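PDB 4GUZ: probable arylamine n-acetyl transferase from Mycobacterium abscessus, which probably transfers an acetyl group from acetyl-coenzyme A to arylamine substrates, as other members of the arylamine N-acetyltransferase family do. Local coordinates for residues I22-D27 and R36-G41; H42-K47 and I225-A230; V132-S137 and L186-F191; P138-R143 and V150-W155. One frame throughout, in Å; residues are numbered along the deposited sequence.

Contacts 1 and 2 share helix 32-45: loop 22-27 lies over its middle, hairpin turn 225-230 meets its last turn. Both are partly buried, mixing apolar contacts with weak arginine bonds in the first and a bridging water in the second. Contact 3, most central with its centre about 8 Å from the chain centre, buries an arginine, with H189 and F134 touching the presumed catalytic triad. Contact 4 ties the loop leading into edge strand 142-143 to the end of edge strand 147-152 by one nearly straight carboxylate bond. The R40–E153 salt bridge links contacts 1 and 4, the W155–S226 hydrogen bond contacts 2 and 4, and I225 methyls on the G135 and T136 backbone contacts 2 and 3.

Contact 1. Residues I22-D27 and R36-G41; sequences IGFDGD and RRLQRG
The guanidinium of R37 lies against the ring of F24 where the loop leaving helix 15-21, closed by a Schellman motif at G23, folds back over helix 32-45 in a helix-loop-helix. The two planes are 23° apart, and F24 CE1 lies over one guanidinium face. Seen from the ring, R37 NH2 approaches obliquely, 3.3 Å from F24 CZ. A bend at chi3 (-48°) brings R37 NE to 3.9 Å from F24 CE1.

At the guanidinium edge, R37 NH2 makes two weak hydrogen bonds, one to D27 O at 2.8 Å and a longer one to D25 O at 3.4 Å. The nearby carboxylates are not in contact with it: D25 OD1 stays 5.2 Å from R37 NE, and the D27 carboxylate bonds to S29, so any charge attraction is probably of longer range.

Further along the helix, L38 CD2 makes an off-centre CH-pi contact, 4.2 Å from the centroid of the F24 ring. The same methyl meets I22 CD1 at 4.1 Å, joining the two apolar side chains of the loop. L38 also packs on F86 and V89 of helix 79-92, while L19 of helix 15-21 touches both F24 and L38. G41 has no side chain, which lets the backbones close up: I22 O lies 3.3 Å from G41 CA, a CA-H...O contact with 120° at the hydrogen.

Contact 2. Residues H42-K47 and I225-A230; sequences HVLNIK and ISPDHA
A beta hairpin made by strands 221-226 and 229-234, with a type I turn from S226 to H229, sets I225, S226 and P227 against V43 and L44 on the last turn of helix 32-45. This is consistent with the usual meeting of the N-terminal helical region and the C-terminal sheet in this family. The tightest apolar approach is methyl to methyl, with V43 CG1 3.6 Å from I225 CG2. With CG1 anti to the backbone N (chi1 174°), V43 turns this methyl onto I225, the two side chains crossing obliquely.

L44 reaches the strand with one branch: CD2 is 3.5 Å from I225 O and 3.9 Å from S226 CA. The same methyl comes 4.2 Å from P227 CD, at the second position of the turn.

The backbones are joined through water 1, which donates to V43 O at 2.8 Å and accepts from I225 N at 3.0 Å. Within the hairpin, S226 N bonds to H229 O. W155 packs on I225, and the V43 side chain stops just short of the presumed Cys-His-Asp triad. No direct hydrogen bond crosses the interface, which implies that helix and hairpin are matched by methyl packing, with the water as polar link between the backbones.

Contact 3. Residues V132-S137 and L186-F191; sequences VGFGTS and LSRHTF
The R188 guanidinium carries F134 on one face, with F134 CE2 3.4 Å above the plane and offset toward the rim. The F134 ring is tilted 19° from that plane, and its CE2 is 3.6 Å from R188 NE. T136 OG1 lies over the same guanidinium face, though the angle to R188 NH2 is too poor for a bond. H189 presents its ring edge to F134, with CD2 4.4 Å from F134 CD1, while F191 CE1 meets its edge in plane.

T136 O enters the fork of the guanidinium, 2.7 Å from R188 NH1 and 2.8 Å from R188 NH2. Both bonds are weak and bent, since T136 O is displaced from the plane toward the face that F134 covers. An extended chain (chi3 -175°) carries NE away from the strand; NE itself is held by a salt bridge to E175, so the buried arginine has partners on more than one side.

The loop is shaped by an inverse gamma turn at T136 and by the bond F134 N to S137 OG, 2.8 Å. In strand 185-196, R188 and H189 both face L173, a classic beta bulge, and both side chains start toward the loop. H189 NE2 bonds D131 OD2, and F134 meets H116 edge-to-face. D131 and H116 fit, with C79, the Cys-His-Asp triad expected of arylamine N-acetyltransferases, making this probably a second shell of the active site.

Contact 4. Residues P138-R143 and V150-W155; sequences PLAPIR and VADESW
L139 and D152 bring two edge segments together, their CA atoms 6.5 Å apart. The gap widens to 7.9 Å between I142 CA and V150 CA, and no backbone hydrogen bond crosses. Segment 138-143 is an open chain until its strand begins at I142. Segment 150-155 instead ends strand 147-152 in a type II' turn from D152 to W155, with positive phi at E153. The turn is closed by D152 N to W155 O at 2.8 Å and by W155 N to D152 O at 2.9 Å, as in a tight two-residue hairpin.

The D152 side chain spans the gap. With CG anti to the backbone N (chi1 -177°), its carboxylate reaches the L139 backbone, where OD2 accepts from L139 N at 2.7 Å. The bond is nearly straight (171°) and arrives on the syn side, 16° out of the carboxylate plane. D152 OD2 also lies 3.4 Å from P138 CA; both residues are buried. The L139 and E153 side chains cross at about a right angle, L139 CD1 touching E153 CG at 3.9 Å. I142 and V150 meet loosely, CG2 to CG2.

The E153 carboxylate makes a salt bridge to R40 of helix 32-45. Strands 142-143 and 147-152 are the outermost of the eight-stranded antiparallel sheet, so their meeting is consistent with a sheet curled toward a barrel. Helix 32-45 packs on the loop side of the contact: Q39 bonds P138 O, V43 packs on L139, and L35 and R36 pack on P141, while Y157 of strand 155-162 touches P138 and D152.

Contact 1. Residues I22-D27 and R36-G41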
loop_
_atom_site.group_PDB
_atom_site.type_symbol
_atom_site.label_atom_id
_atom_site.label_comp_id
_atom_site.label_asym_id
_atom_site.label_seq_id
_atom_site.Cartn_x
_atom_site.Cartn_y
_atom_site.Cartn_z
ATOM N N ILE A 22 8.342 -8.910 9.472
ATOM C CA ILE A 22 8.763 -7.587 9.001
ATOM C C ILE A 22 10.163 -7.242 9.538
ATOM O O ILE A 22 10.678 -6.157 9.276
ATOM C CB ILE A 22 7.706 -6.482 9.314
ATOM C CG1 ILE A 22 7.544 -6.207 10.838
ATOM C CG2 ILE A 22 6.366 -6.784 8.639
ATOM C CD1 ILE A 22 7.371 -4.675 11.165
ATOM N N GLY A 23 10.788 -8.189 10.233
ATOM C CA GLY A 23 12.137 -8.026 10.774
ATOM C C GLY A 23 12.234 -6.977 11.856
ATOM O O GLY A 23 13.261 -6.301 11.977
ATOM N N PHE A 24 11.160 -6.816 12.637
ATOM C CA PHE A 24 11.137 -5.869 13.743
ATOM C C PHE A 24 11.642 -6.542 15.019
ATOM O O PHE A 24 11.209 -7.651 15.353
ATOM C CB PHE A 24 9.719 -5.316 13.971
ATOM C CG PHE A 24 9.605 -4.285 15.070
ATOM C CD1 PHE A 24 9.577 -2.929 14.772
ATOM C CD2 PHE A 24 9.497 -4.672 16.409
ATOM C CE1 PHE A 24 9.462 -1.975 15.787
ATOM C CE2 PHE A 24 9.425 -3.717 17.424
ATOM C CZ PHE A 24 9.382 -2.376 17.103
ATOM N N ASP A 25 12.493 -5.830 15.760
ATOM C CA ASP A 25 12.999 -6.258 17.063
ATOM C C ASP A 25 13.212 -5.019 17.932
ATOM O O ASP A 25 13.213 -3.899 17.421
ATOM C CB ASP A 25 14.289 -7.107 16.942
ATOM C CG ASP A 25 15.415 -6.500 16.129
ATOM O OD1 ASP A 25 15.626 -5.265 16.226
ATOM O OD2 ASP A 25 16.122 -7.265 15.432
ATOM N N GLY A 26 13.383 -5.238 19.227
ATOM C CA GLY A 26 13.629 -4.172 20.183
ATOM C C GLY A 26 12.376 -3.638 20.832
ATOM O O GLY A 26 11.359 -4.333 20.909
ATOM N N ASP A 27 12.464 -2.377 21.286
ATOM C CA ASP A 27 11.434 -1.631 22.001
ATOM C C ASP A 27 10.140 -1.565 21.191
ATOM O O ASP A 27 10.169 -1.231 20.006
ATOM C CB ASP A 27 11.948 -0.217 22.330
ATOM C CG ASP A 27 11.334 0.431 23.562
ATOM O OD1 ASP A 27 12.007 1.294 24.175
ATOM O OD2 ASP A 27 10.182 0.078 23.915
ATOM N N ARG A 36 8.745 4.249 12.959
ATOM C CA ARG A 36 9.691 4.266 11.847
ATOM C C ARG A 36 10.129 2.858 11.498
ATOM O O ARG A 36 10.134 2.497 10.321
ATOM C CB ARG A 36 10.922 5.159 12.154
ATOM C CG ARG A 36 10.630 6.633 11.900
ATOM C CD ARG A 36 11.724 7.566 12.388
ATOM N NE ARG A 36 11.235 8.947 12.370
ATOM C CZ ARG A 36 11.973 10.021 12.103
ATOM N NH1 ARG A 36 13.275 9.901 11.856
ATOM N NH2 ARG A 36 11.417 11.225 12.083
ATOM N N ARG A 37 10.479 2.059 12.512
ATOM C CA ARG A 37 10.929 0.681 12.279
ATOM C C ARG A 37 9.783 -0.195 11.767
ATOM O O ARG A 37 10.025 -1.061 10.930
ATOM C CB ARG A 37 11.558 0.073 13.539
ATOM C CG ARG A 37 12.865 0.783 13.944
ATOM C CD ARG A 37 13.800 -0.043 14.830
ATOM N NE ARG A 37 13.149 -0.698 15.973
ATOM C CZ ARG A 37 12.703 -0.084 17.067
ATOM N NH1 ARG A 37 12.791 1.237 17.180
ATOM N NH2 ARG A 37 12.139 -0.784 18.043
ATOM N N LEU A 38 8.541 0.068 12.231
ATOM C CA LEU A 38 7.336 -0.680 11.824
ATOM C C LEU A 38 7.029 -0.435 10.356
ATOM O O LEU A 38 6.863 -1.381 9.597
ATOM C CB LEU A 38 6.114 -0.302 12.668
ATOM C CG LEU A 38 6.028 -0.827 14.096
ATOM C CD1 LEU A 38 4.846 -0.223 14.797
ATOM C CD2 LEU A 38 5.891 -2.341 14.129
ATOM N N GLN A 39 6.978 0.834 9.955
ATOM C CA GLN A 39 6.689 1.166 8.571
ATOM C C GLN A 39 7.788 0.648 7.617
ATOM O O GLN A 39 7.457 0.042 6.602
ATOM C CB GLN A 39 6.488 2.672 8.397
ATOM C CG GLN A 39 6.160 3.017 6.942
ATOM C CD GLN A 39 5.376 4.281 6.734
ATOM O OE1 GLN A 39 4.780 4.843 7.650
ATOM N NE2 GLN A 39 5.186 4.630 5.473
ATOM N N ARG A 40 9.078 0.877 7.931
ATOM C CA ARG A 40 10.153 0.417 7.055
ATOM C C ARG A 40 10.081 -1.099 6.834
ATOM O O ARG A 40 10.136 -1.542 5.693
ATOM C CB ARG A 40 11.539 0.828 7.593
ATOM C CG ARG A 40 12.633 0.692 6.538
ATOM C CD ARG A 40 13.984 1.139 7.047
ATOM N NE ARG A 40 15.087 0.727 6.167
ATOM C CZ ARG A 40 15.736 1.533 5.334
ATOM N NH1 ARG A 40 15.382 2.809 5.221
ATOM N NH2 ARG A 40 16.750 1.073 4.612
ATOM N N GLY A 41 9.929 -1.863 7.913
ATOM C CA GLY A 41 9.839 -3.320 7.843
ATOM C C GLY A 41 8.614 -3.799 7.082
ATOM O O GLY A 41 8.706 -4.752 6.304
#

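Contact 2. Residues H42-K47 and I225-A230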
loop_
_atom_site.group_PDB
_atom_site.type_symbol
_atom_site.label_atom_id
_atom_site.label_comp_id
_atom_site.label_asym_id
_atom_site.label_seq_id
_atom_site.Cartn_x
_atom_site.Cartn_y
_atom_site.Cartn_z
ATOM N N HIS A 42 7.463 -3.156 7.308
ATOM C CA HIS A 42 6.193 -3.528 6.656
ATOM C C HIS A 42 6.310 -3.318 5.144
ATOM O O HIS A 42 6.059 -4.253 4.365
ATOM C CB HIS A 42 4.985 -2.740 7.240
ATOM C CG HIS A 42 3.679 -3.013 6.545
ATOM N ND1 HIS A 42 2.682 -3.748 7.149
ATOM C CD2 HIS A 42 3.280 -2.680 5.289
ATOM C CE1 HIS A 42 1.718 -3.853 6.247
ATOM N NE2 HIS A 42 2.037 -3.225 5.113
ATOM N N VAL A 43 6.725 -2.109 4.745
ATOM C CA VAL A 43 6.834 -1.723 3.334
ATOM C C VAL A 43 7.839 -2.644 2.607
ATOM O O VAL A 43 7.523 -3.137 1.534
ATOM C CB VAL A 43 7.169 -0.217 3.177
ATOM C CG1 VAL A 43 7.434 0.140 1.723
ATOM C CG2 VAL A 43 6.045 0.645 3.733
ATOM N N LEU A 44 8.967 -2.963 3.243
ATOM C CA LEU A 44 9.977 -3.814 2.621
ATOM C C LEU A 44 9.594 -5.310 2.517
ATOM O O LEU A 44 9.978 -5.951 1.541
ATOM C CB LEU A 44 11.309 -3.697 3.379
ATOM C CG LEU A 44 12.108 -2.417 3.128
ATOM C CD1 LEU A 44 13.314 -2.335 4.057
ATOM C CD2 LEU A 44 12.524 -2.288 1.655
ATOM N N ASN A 45 8.832 -5.852 3.481
ATOM C CA ASN A 45 8.569 -7.296 3.504
ATOM C C ASN A 45 7.136 -7.734 3.134
ATOM O O ASN A 45 6.974 -8.811 2.552
ATOM C CB ASN A 45 8.912 -7.834 4.885
ATOM C CG ASN A 45 10.379 -7.665 5.213
ATOM O OD1 ASN A 45 11.235 -8.381 4.697
ATOM N ND2 ASN A 45 10.700 -6.707 6.064
ATOM N N ILE A 46 6.102 -6.947 3.467
ATOM C CA ILE A 46 4.733 -7.359 3.097
ATOM C C ILE A 46 4.592 -7.140 1.605
ATOM O O ILE A 46 4.847 -6.043 1.119
ATOM C CB ILE A 46 3.627 -6.633 3.910
ATOM C CG1 ILE A 46 3.883 -6.690 5.454
ATOM C CG2 ILE A 46 2.236 -7.156 3.526
ATOM C CD1 ILE A 46 3.662 -8.061 6.149
ATOM N N LYS A 47 4.194 -8.194 0.879
ATOM C CA LYS A 47 4.142 -8.156 -0.574
ATOM C C LYS A 47 2.950 -7.371 -1.060
ATOM O O LYS A 47 1.966 -7.225 -0.324
ATOM C CB LYS A 47 4.194 -9.575 -1.144
ATOM C CG LYS A 47 5.577 -10.209 -1.030
ATOM C CD LYS A 47 5.513 -11.729 -1.029
ATOM C CE LYS A 47 6.864 -12.392 -0.868
ATOM N NZ LYS A 47 7.523 -12.074 0.428
ATOM N N ILE A 225 9.199 -2.288 -3.509
ATOM C CA ILE A 225 10.093 -1.134 -3.395
ATOM C C ILE A 225 11.219 -1.478 -2.406
ATOM O O ILE A 225 11.043 -2.285 -1.486
ATOM C CB ILE A 225 9.330 0.186 -3.047
ATOM C CG1 ILE A 225 10.204 1.453 -3.274
ATOM C CG2 ILE A 225 8.680 0.128 -1.658
ATOM C CD1 ILE A 225 9.473 2.849 -3.328
ATOM N N SER A 226 12.395 -0.914 -2.680
ATOM C CA SER A 226 13.615 -1.045 -1.906
ATOM C C SER A 226 14.176 0.361 -1.690
ATOM O O SER A 226 13.748 1.282 -2.396
ATOM C CB SER A 226 14.621 -1.913 -2.676
ATOM O OG SER A 226 14.130 -3.221 -2.927
ATOM N N PRO A 227 15.214 0.569 -0.839
ATOM C CA PRO A 227 15.778 1.926 -0.705
ATOM C C PRO A 227 16.339 2.511 -2.021
ATOM O O PRO A 227 16.284 3.731 -2.212
ATOM C CB PRO A 227 16.894 1.732 0.330
ATOM C CG PRO A 227 16.451 0.554 1.143
ATOM C CD PRO A 227 15.871 -0.373 0.095
ATOM N N ASP A 228 16.855 1.667 -2.930
ATOM C CA ASP A 228 17.463 2.185 -4.152
ATOM C C ASP A 228 16.981 1.439 -5.410
ATOM O O ASP A 228 17.681 1.408 -6.435
ATOM C CB ASP A 228 19.011 2.133 -4.022
ATOM C CG ASP A 228 19.786 2.926 -5.069
ATOM O OD1 ASP A 228 19.384 4.067 -5.370
ATOM O OD2 ASP A 228 20.789 2.387 -5.601
ATOM N N HIS A 229 15.728 0.932 -5.367
ATOM C CA HIS A 229 15.175 0.195 -6.500
ATOM C C HIS A 229 13.705 -0.088 -6.331
ATOM O O HIS A 229 13.221 -0.128 -5.209
ATOM C CB HIS A 229 15.904 -1.156 -6.650
ATOM C CG HIS A 229 16.031 -1.610 -8.068
ATOM N ND1 HIS A 229 16.914 -1.002 -8.945
ATOM C CD2 HIS A 229 15.383 -2.605 -8.716
ATOM C CE1 HIS A 229 16.771 -1.638 -10.096
ATOM N NE2 HIS A 229 15.859 -2.612 -10.005
ATOM N N ALA A 230 13.014 -0.368 -7.454
ATOM C CA ALA A 230 11.611 -0.789 -7.456
ATOM C C ALA A 230 11.290 -1.608 -8.686
ATOM O O ALA A 230 11.957 -1.485 -9.712
ATOM C CB ALA A 230 10.685 0.417 -7.392
HETATM O O HOH W 1 8.089 -3.746 -1.120
#

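Contact 3. Residues V132-S137 and L186-F191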
loop_
_atom_site.group_PDB
_atom_site.type_symbol
_atom_site.label_atom_id
_atom_site.label_comp_id
_atom_site.label_asym_id
_atom_site.label_seq_id
_atom_site.Cartn_x
_atom_site.Cartn_y
_atom_site.Cartn_z
ATOM N N VAL A 132 1.400 3.002 4.057
ATOM C CA VAL A 132 2.086 1.698 4.069
ATOM C C VAL A 132 1.674 0.727 2.945
ATOM O O VAL A 132 2.386 -0.253 2.721
ATOM C CB VAL A 132 1.943 0.982 5.443
ATOM C CG1 VAL A 132 2.514 1.837 6.586
ATOM C CG2 VAL A 132 0.494 0.557 5.723
ATOM N N GLY A 133 0.537 0.968 2.308
ATOM C CA GLY A 133 0.002 0.046 1.311
ATOM C C GLY A 133 -0.155 0.552 -0.100
ATOM O O GLY A 133 -1.024 0.066 -0.809
ATOM N N PHE A 134 0.738 1.444 -0.561
ATOM C CA PHE A 134 0.660 1.980 -1.918
ATOM C C PHE A 134 1.441 1.109 -2.934
ATOM O O PHE A 134 1.190 1.218 -4.131
ATOM C CB PHE A 134 1.158 3.443 -1.933
ATOM C CG PHE A 134 1.008 4.174 -3.255
ATOM C CD1 PHE A 134 -0.212 4.724 -3.629
ATOM C CD2 PHE A 134 2.093 4.317 -4.118
ATOM C CE1 PHE A 134 -0.348 5.399 -4.850
ATOM C CE2 PHE A 134 1.954 4.986 -5.344
ATOM C CZ PHE A 134 0.736 5.522 -5.700
ATOM N N GLY A 135 2.316 0.228 -2.468
ATOM C CA GLY A 135 3.132 -0.598 -3.362
ATOM C C GLY A 135 4.497 0.057 -3.420
ATOM O O GLY A 135 5.408 -0.383 -2.723
ATOM N N THR A 136 4.597 1.224 -4.113
ATOM C CA THR A 136 5.848 2.020 -4.135
ATOM C C THR A 136 5.737 3.037 -3.018
ATOM O O THR A 136 5.924 4.243 -3.196
ATOM C CB THR A 136 6.110 2.639 -5.514
ATOM O OG1 THR A 136 4.940 3.348 -5.941
ATOM C CG2 THR A 136 6.522 1.597 -6.555
ATOM N N SER A 137 5.429 2.522 -1.848
ATOM C CA SER A 137 5.157 3.266 -0.650
ATOM C C SER A 137 6.371 3.969 -0.051
ATOM O O SER A 137 7.490 3.454 -0.114
ATOM C CB SER A 137 4.615 2.307 0.415
ATOM O OG SER A 137 3.200 2.329 0.436
ATOM N N LEU A 186 5.287 14.754 -9.649
ATOM C CA LEU A 186 4.121 14.043 -10.178
ATOM C C LEU A 186 3.165 13.778 -9.017
ATOM O O LEU A 186 3.535 13.030 -8.108
ATOM C CB LEU A 186 4.514 12.715 -10.870
ATOM C CG LEU A 186 3.328 11.860 -11.402
ATOM C CD1 LEU A 186 2.619 12.551 -12.600
ATOM C CD2 LEU A 186 3.778 10.449 -11.777
ATOM N N SER A 187 1.938 14.352 -9.038
ATOM C CA SER A 187 0.986 14.063 -7.950
ATOM C C SER A 187 0.697 12.569 -7.876
ATOM O O SER A 187 0.465 11.944 -8.913
ATOM C CB SER A 187 -0.320 14.835 -8.115
ATOM O OG SER A 187 -1.064 14.379 -9.236
ATOM N N ARG A 188 0.743 11.989 -6.660
ATOM C CA ARG A 188 0.387 10.581 -6.452
ATOM C C ARG A 188 -1.066 10.515 -6.043
ATOM O O ARG A 188 -1.896 9.989 -6.761
ATOM C CB ARG A 188 1.254 9.917 -5.374
ATOM C CG ARG A 188 2.429 9.179 -5.898
ATOM C CD ARG A 188 3.021 8.357 -4.785
ATOM N NE ARG A 188 4.242 7.720 -5.257
ATOM C CZ ARG A 188 4.991 6.909 -4.534
ATOM N NH1 ARG A 188 4.670 6.644 -3.272
ATOM N NH2 ARG A 188 6.087 6.374 -5.056
ATOM N N HIS A 189 -1.367 11.064 -4.869
ATOM C CA HIS A 189 -2.724 11.102 -4.340
ATOM C C HIS A 189 -2.980 12.396 -3.584
ATOM O O HIS A 189 -2.040 13.117 -3.227
ATOM C CB HIS A 189 -2.973 9.882 -3.414
ATOM C CG HIS A 189 -2.003 9.697 -2.278
ATOM N ND1 HIS A 189 -1.980 10.560 -1.199
ATOM C CD2 HIS A 189 -1.148 8.670 -2.038
ATOM C CE1 HIS A 189 -1.050 10.094 -0.388
ATOM N NE2 HIS A 189 -0.545 8.932 -0.835
ATOM N N THR A 190 -4.257 12.689 -3.358
ATOM C CA THR A 190 -4.700 13.786 -2.494
ATOM C C THR A 190 -5.421 13.124 -1.336
ATOM O O THR A 190 -6.002 12.061 -1.523
ATOM C CB THR A 190 -5.591 14.827 -3.196
ATOM O OG1 THR A 190 -6.834 14.225 -3.595
ATOM C CG2 THR A 190 -4.895 15.530 -4.368
ATOM N N PHE A 191 -5.381 13.705 -0.155
ATOM C CA PHE A 191 -6.115 13.128 0.976
ATOM C C PHE A 191 -6.623 14.233 1.881
ATOM O O PHE A 191 -6.122 15.344 1.848
ATOM C CB PHE A 191 -5.275 12.106 1.779
ATOM C CG PHE A 191 -3.979 12.632 2.371
ATOM C CD1 PHE A 191 -2.802 12.597 1.642
ATOM C CD2 PHE A 191 -3.936 13.124 3.671
ATOM C CE1 PHE A 191 -1.614 13.110 2.175
ATOM C CE2 PHE A 191 -2.759 13.628 4.209
ATOM C CZ PHE A 191 -1.595 13.598 3.467
#

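Contact 4. Residues P138-R143 and V150-W155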
loop_
_atom_site.group_PDB
_atom_site.type_symbol
_atom_site.label_atom_id
_atom_site.label_comp_id
_atom_site.label_asym_id
_atom_site.label_seq_id
_atom_site.Cartn_x
_atom_site.Cartn_y
_atom_site.Cartn_z
ATOM N N PRO A 138 6.138 5.108 0.638
ATOM C CA PRO A 138 7.209 5.712 1.419
ATOM C C PRO A 138 7.701 4.698 2.441
ATOM O O PRO A 138 6.907 3.892 2.956
ATOM C CB PRO A 138 6.508 6.894 2.099
ATOM C CG PRO A 138 5.382 7.230 1.190
ATOM C CD PRO A 138 4.885 5.876 0.807
ATOM N N LEU A 139 9.026 4.673 2.672
ATOM C CA LEU A 139 9.622 3.709 3.595
ATOM C C LEU A 139 9.573 4.231 5.008
ATOM O O LEU A 139 9.923 3.508 5.929
ATOM C CB LEU A 139 11.066 3.373 3.200
ATOM C CG LEU A 139 11.269 2.719 1.825
ATOM C CD1 LEU A 139 12.715 2.728 1.447
ATOM C CD2 LEU A 139 10.794 1.286 1.808
ATOM N N ALA A 140 9.137 5.484 5.192
ATOM C CA ALA A 140 9.091 6.054 6.537
ATOM C C ALA A 140 7.827 6.883 6.737
ATOM O O ALA A 140 7.322 7.439 5.748
ATOM C CB ALA A 140 10.325 6.918 6.762
ATOM N N PRO A 141 7.315 7.021 7.991
ATOM C CA PRO A 141 6.183 7.935 8.216
ATOM C C PRO A 141 6.571 9.342 7.792
ATOM O O PRO A 141 7.751 9.691 7.831
ATOM C CB PRO A 141 5.944 7.860 9.732
ATOM C CG PRO A 141 6.702 6.670 10.194
ATOM C CD PRO A 141 7.826 6.469 9.274
ATOM N N ILE A 142 5.609 10.130 7.362
ATOM C CA ILE A 142 5.873 11.485 6.890
ATOM C C ILE A 142 5.182 12.460 7.818
ATOM O O ILE A 142 3.968 12.349 8.028
ATOM C CB ILE A 142 5.414 11.639 5.399
ATOM C CG1 ILE A 142 6.292 10.782 4.443
ATOM C CG2 ILE A 142 5.397 13.108 4.959
ATOM C CD1 ILE A 142 5.782 10.686 2.979
ATOM N N ARG A 143 5.948 13.423 8.355
ATOM C CA ARG A 143 5.454 14.498 9.236
ATOM C C ARG A 143 4.419 15.315 8.511
ATOM O O ARG A 143 4.707 15.874 7.456
ATOM C CB ARG A 143 6.624 15.404 9.676
ATOM C CG ARG A 143 6.285 16.426 10.738
ATOM C CD ARG A 143 7.548 17.127 11.186
ATOM N NE ARG A 143 8.023 16.555 12.440
ATOM C CZ ARG A 143 9.257 16.123 12.668
ATOM N NH1 ARG A 143 10.180 16.191 11.717
ATOM N NH2 ARG A 143 9.575 15.607 13.849
ATOM N N VAL A 150 10.648 15.788 1.044
ATOM C CA VAL A 150 11.117 14.747 1.950
ATOM C C VAL A 150 11.957 13.707 1.212
ATOM O O VAL A 150 11.460 13.061 0.294
ATOM C CB VAL A 150 9.902 14.066 2.664
ATOM C CG1 VAL A 150 10.332 12.879 3.509
ATOM C CG2 VAL A 150 9.102 15.054 3.518
ATOM N N ALA A 151 13.199 13.475 1.690
ATOM C CA ALA A 151 14.037 12.409 1.158
ATOM C C ALA A 151 13.645 11.095 1.840
ATOM O O ALA A 151 13.431 11.044 3.056
ATOM C CB ALA A 151 15.520 12.718 1.396
ATOM N N ASP A 152 13.492 10.049 1.053
ATOM C CA ASP A 152 13.133 8.744 1.573
ATOM C C ASP A 152 14.022 7.787 0.858
ATOM O O ASP A 152 13.684 7.281 -0.205
ATOM C CB ASP A 152 11.632 8.482 1.356
ATOM C CG ASP A 152 11.124 7.179 1.926
ATOM O OD1 ASP A 152 11.324 6.936 3.138
ATOM O OD2 ASP A 152 10.490 6.418 1.177
ATOM N N GLU A 153 15.247 7.645 1.383
ATOM C CA GLU A 153 16.310 6.851 0.769
ATOM C C GLU A 153 16.624 7.465 -0.620
ATOM O O GLU A 153 16.885 8.672 -0.665
ATOM C CB GLU A 153 15.942 5.352 0.746
ATOM C CG GLU A 153 15.945 4.719 2.138
ATOM C CD GLU A 153 17.296 4.697 2.841
ATOM O OE1 GLU A 153 18.340 4.912 2.183
ATOM O OE2 GLU A 153 17.295 4.524 4.075
ATOM N N SER A 154 16.527 6.715 -1.735
ATOM C CA SER A 154 16.792 7.289 -3.066
ATOM C C SER A 154 15.563 7.961 -3.682
ATOM O O SER A 154 15.664 8.575 -4.753
ATOM C CB SER A 154 17.335 6.240 -4.029
ATOM O OG SER A 154 18.571 5.722 -3.564
ATOM N N TRP A 155 14.412 7.847 -3.006
ATOM C CA TRP A 155 13.142 8.415 -3.439
ATOM C C TRP A 155 12.979 9.772 -2.831
ATOM O O TRP A 155 13.569 10.050 -1.782
ATOM C CB TRP A 155 11.967 7.504 -3.036
ATOM C CG TRP A 155 12.168 6.083 -3.473
ATOM C CD1 TRP A 155 12.706 5.066 -2.737
ATOM C CD2 TRP A 155 11.994 5.573 -4.802
ATOM N NE1 TRP A 155 12.848 3.942 -3.519
ATOM C CE2 TRP A 155 12.401 4.221 -4.790
ATOM C CE3 TRP A 155 11.432 6.099 -5.983
ATOM C CZ2 TRP A 155 12.278 3.391 -5.913
ATOM C CZ3 TRP A 155 11.346 5.283 -7.108
ATOM C CH2 TRP A 155 11.768 3.950 -7.069
#